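PDB 2RBC: sugar kinase from Agrobacterium tumefaciens, which probably phosphorylates a sugar or related carbohydrate with ATP, as a putative ribokinase of the pfkB carbohydrate kinase family. Local coordinates for residues S71-G80 and R313-T322. Numbering follows the deposited sequence. Where two conformers were deposited one is given.
With SO4 (sulfate ion), chain D.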
loop_
_atom_site.group_PDB
_atom_site.type_symbol
_atom_site.label_atom_id
_atom_site.label_comp_id
_atom_site.label_asym_id
_atom_site.label_seq_id
_atom_site.Cartn_x
_atom_site.Cartn_y
_atom_site.Cartn_z
ATOM N N SER A 71 16.187 -4.311 7.858
ATOM C CA SER A 71 16.988 -3.140 7.586
ATOM C C SER A 71 18.374 -3.234 8.270
ATOM O O SER A 71 19.374 -2.776 7.734
ATOM C CB SER A 71 16.229 -1.902 8.096
ATOM O OG SER A 71 15.077 -1.623 7.291
ATOM N N ALA A 72 18.399 -3.773 9.481
ATOM C CA ALA A 72 19.633 -4.058 10.204
ATOM C C ALA A 72 20.467 -5.032 9.373
ATOM O O ALA A 72 21.669 -4.828 9.198
ATOM C CB ALA A 72 19.336 -4.669 11.630
ATOM N N ALA A 73 19.831 -6.083 8.860
ATOM C CA ALA A 73 20.507 -7.017 7.979
ATOM C C ALA A 73 21.098 -6.335 6.731
ATOM O O ALA A 73 22.208 -6.617 6.341
ATOM C CB ALA A 73 19.586 -8.221 7.593
ATOM N N TYR A 74 20.296 -5.492 6.070
ATOM C CA TYR A 74 20.768 -4.723 4.952
ATOM C C TYR A 74 21.986 -3.871 5.321
ATOM O O TYR A 74 22.959 -3.826 4.588
ATOM C CB TYR A 74 19.638 -3.874 4.401
ATOM C CG TYR A 74 20.014 -3.084 3.178
ATOM C CD1 TYR A 74 20.424 -3.720 2.019
ATOM C CD2 TYR A 74 19.967 -1.711 3.185
ATOM C CE1 TYR A 74 20.790 -3.012 0.900
ATOM C CE2 TYR A 74 20.295 -0.978 2.047
ATOM C CZ TYR A 74 20.724 -1.636 0.914
ATOM O OH TYR A 74 21.050 -0.912 -0.222
ATOM N N ALA A 75 21.949 -3.227 6.469
ATOM C CA ALA A 75 23.089 -2.441 6.958
ATOM C C ALA A 75 24.338 -3.294 7.172
ATOM O O ALA A 75 25.443 -2.878 6.829
ATOM C CB ALA A 75 22.710 -1.695 8.240
ATOM N N VAL A 76 24.179 -4.493 7.729
ATOM C CA VAL A 76 25.316 -5.401 7.870
ATOM C C VAL A 76 25.987 -5.640 6.517
ATOM O O VAL A 76 27.210 -5.550 6.410
ATOM C CB VAL A 76 24.921 -6.757 8.541
ATOM C CG1 VAL A 76 26.102 -7.779 8.412
ATOM C CG2 VAL A 76 24.551 -6.523 10.015
ATOM N N HIS A 77 25.185 -5.971 5.505
ATOM C CA HIS A 77 25.667 -6.168 4.153
ATOM C C HIS A 77 26.379 -4.926 3.595
ATOM O O HIS A 77 27.516 -5.002 3.114
ATOM C CB HIS A 77 24.495 -6.528 3.239
ATOM C CG HIS A 77 24.806 -6.394 1.793
ATOM N ND1 HIS A 77 25.672 -7.245 1.137
ATOM C CD2 HIS A 77 24.359 -5.517 0.870
ATOM C CE1 HIS A 77 25.740 -6.883 -0.132
ATOM N NE2 HIS A 77 24.960 -5.829 -0.312
ATOM N N ARG A 78 25.718 -3.785 3.699
ATOM C CA ARG A 78 26.252 -2.548 3.145
ATOM C C ARG A 78 27.578 -2.174 3.800
ATOM O O ARG A 78 28.449 -1.598 3.145
ATOM C CB ARG A 78 25.281 -1.408 3.338
ATOM C CG ARG A 78 24.000 -1.534 2.506
ATOM C CD ARG A 78 24.284 -1.283 1.044
ATOM N NE ARG A 78 24.493 0.143 0.808
ATOM C CZ ARG A 78 24.887 0.672 -0.339
ATOM N NH1 ARG A 78 25.180 -0.094 -1.368
ATOM N NH2 ARG A 78 25.045 1.987 -0.441
HETATM N N MSE A 79 27.704 -2.526 5.078
HETATM C CA MSE A 79 28.887 -2.207 5.875
HETATM C C MSE A 79 29.999 -3.255 5.799
HETATM O O MSE A 79 30.980 -3.175 6.532
HETATM C CB MSE A 79 28.480 -1.999 7.311
HETATM C CG MSE A 79 27.546 -0.826 7.533
HETATM SE SE MSE A 79 28.298 0.922 7.007
HETATM C CE MSE A 79 29.324 1.308 8.633
ATOM N N GLY A 80 29.840 -4.223 4.910
ATOM C CA GLY A 80 30.923 -5.134 4.557
ATOM C C GLY A 80 30.845 -6.487 5.237
ATOM O O GLY A 80 31.788 -7.264 5.165
ATOM N N ARG A 313 15.302 2.300 4.519
ATOM C CA ARG A 313 16.650 1.747 4.543
ATOM C C ARG A 313 17.509 2.035 3.307
ATOM O O ARG A 313 18.729 1.786 3.341
ATOM C CB ARG A 313 16.596 0.231 4.793
ATOM C CG ARG A 313 15.930 -0.603 3.716
ATOM C CD ARG A 313 16.297 -2.078 3.810
ATOM N NE ARG A 313 15.627 -2.863 2.793
ATOM C CZ ARG A 313 16.091 -3.087 1.562
ATOM N NH1 ARG A 313 17.278 -2.630 1.178
ATOM N NH2 ARG A 313 15.344 -3.758 0.702
ATOM N N ILE A 314 16.916 2.585 2.232
ATOM C CA ILE A 314 17.584 2.652 0.922
ATOM C C ILE A 314 18.811 3.537 0.956
ATOM O O ILE A 314 19.736 3.318 0.209
ATOM C CB ILE A 314 16.611 3.067 -0.231
ATOM C CG1 ILE A 314 17.087 2.469 -1.561
ATOM C CG2 ILE A 314 16.440 4.581 -0.323
ATOM C CD1 ILE A 314 17.455 0.977 -1.448
ATOM N N GLY A 315 18.838 4.495 1.868
ATOM C CA GLY A 315 20.031 5.318 2.071
ATOM C C GLY A 315 21.179 4.715 2.861
ATOM O O GLY A 315 22.139 5.436 3.160
ATOM N N ALA A 316 21.079 3.446 3.266
ATOM C CA ALA A 316 22.128 2.832 4.091
ATOM C C ALA A 316 23.454 2.980 3.333
ATOM O O ALA A 316 23.548 2.572 2.192
ATOM C CB ALA A 316 21.819 1.372 4.381
ATOM N N PRO A 317 24.457 3.627 3.945
ATOM C CA PRO A 317 25.742 3.797 3.230
ATOM C C PRO A 317 26.630 2.567 3.179
ATOM O O PRO A 317 26.468 1.628 3.958
ATOM C CB PRO A 317 26.439 4.883 4.047
ATOM C CG PRO A 317 25.979 4.660 5.401
ATOM C CD PRO A 317 24.505 4.270 5.267
ATOM N N THR A 318 27.582 2.615 2.262
ATOM C CA THR A 318 28.668 1.678 2.208
ATOM C C THR A 318 29.602 1.887 3.384
ATOM O O THR A 318 29.556 2.932 4.052
ATOM C CB THR A 318 29.435 1.759 0.873
ATOM O OG1 THR A 318 30.304 2.905 0.853
ATOM C CG2 THR A 318 28.450 1.770 -0.304
ATOM N N ARG A 319 30.444 0.875 3.636
ATOM C CA ARG A 319 31.413 0.949 4.697
ATOM C C ARG A 319 32.396 2.106 4.420
ATOM O O ARG A 319 32.719 2.901 5.311
ATOM C CB ARG A 319 32.165 -0.378 4.797
ATOM C CG ARG A 319 33.156 -0.499 5.911
ATOM C CD ARG A 319 32.516 -0.191 7.277
ATOM N NE ARG A 319 33.426 -0.412 8.405
ATOM C CZ ARG A 319 33.499 -1.558 9.083
ATOM N NH1 ARG A 319 32.743 -2.596 8.738
ATOM N NH2 ARG A 319 34.326 -1.665 10.109
ATOM N N GLU A 320 32.822 2.175 3.163
ATOM C CA GLU A 320 33.729 3.196 2.657
ATOM C C GLU A 320 33.173 4.619 2.861
ATOM O O GLU A 320 33.855 5.499 3.386
ATOM C CB GLU A 320 33.992 2.936 1.176
ATOM C CG GLU A 320 34.761 1.622 0.866
ATOM C CD GLU A 320 33.978 0.332 1.194
ATOM O OE1 GLU A 320 32.709 0.326 1.081
ATOM O OE2 GLU A 320 34.665 -0.662 1.586
ATOM N N GLU A 321 31.919 4.822 2.478
ATOM C CA GLU A 321 31.239 6.124 2.647
ATOM C C GLU A 321 31.192 6.535 4.103
ATOM O O GLU A 321 31.461 7.700 4.425
ATOM C CB GLU A 321 29.819 6.128 2.073
ATOM C CG GLU A 321 29.799 6.133 0.583
ATOM C CD GLU A 321 28.473 5.803 -0.034
ATOM O OE1 GLU A 321 27.495 5.377 0.655
ATOM O OE2 GLU A 321 28.412 5.972 -1.272
ATOM N N THR A 322 30.868 5.576 4.979
ATOM C CA THR A 322 30.841 5.808 6.432
ATOM C C THR A 322 32.241 6.130 6.994
ATOM O O THR A 322 32.413 7.108 7.751
ATOM C CB THR A 322 30.192 4.611 7.206
ATOM O OG1 THR A 322 28.954 4.200 6.573
ATOM C CG2 THR A 322 29.906 5.001 8.698
HETATM S S SO4 D . 25.997 1.767 -4.224
HETATM O O1 SO4 D . 25.697 2.694 -3.131
HETATM O O2 SO4 D . 24.907 0.802 -4.386
HETATM O O3 SO4 D . 26.044 2.507 -5.486
HETATM O O4 SO4 D . 27.286 1.114 -3.949
HETATM O O HOH W 1 21.700 1.518 0.168
HETATM O O HOH W 2 31.153 -1.713 1.671
#
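Ser71 and Arg313 open a contact of the ribokinase fold in which helix 68-78, with the turn that ends it, rests on the loop leading into the C-terminal helix 319-330. The example illustrates how arginines can stitch a helix to an irregular loop. Ser71 OG, bonded to Gly67 O, lies alongside the aliphatic stem of Arg313, 3.5 Å from its CB. One turn on, Tyr74 offers a ring face to the Arg313 guanidinium in a cation-pi contact: NH1 sits over the ring centre, the two planes 62° apart, while NE is held by Ala65 O. The Tyr74 hydroxyl donates to a water that in turn donates to Ile314 O and Ala316 O, and Ala316 CB packs 3.6 Å from Tyr74 CE2. Arg78 CG lies against the opposite face, toward the ring's rim; bends at chi2 (-72°) and chi3 (-74°) then fold its chain back so that NE and NH2, at 3.0 and 3.1 Å, grip Ala316 O side-on. Thr318 CG2 lies over one guanidinium face, and NH2 also donates to a sulfate, probably from the crystallisation liquor. At the helix end, where Gly80 completes a Schellman motif, selenomethionine Met79 turns its SE to within 3.4 Å of Thr322 OG1, a hydroxyl that donates to Thr318 O. Helix 319-330 begins here with a capping box of Thr318 and Glu321. From its first turn Arg319, ion-paired with Glu288 and Glu323, reaches back: NH1 donates to Met79 O at 2.9 Å, nearly in line with the C=O bond, and that oxygen lies in the plane of the guanidinium.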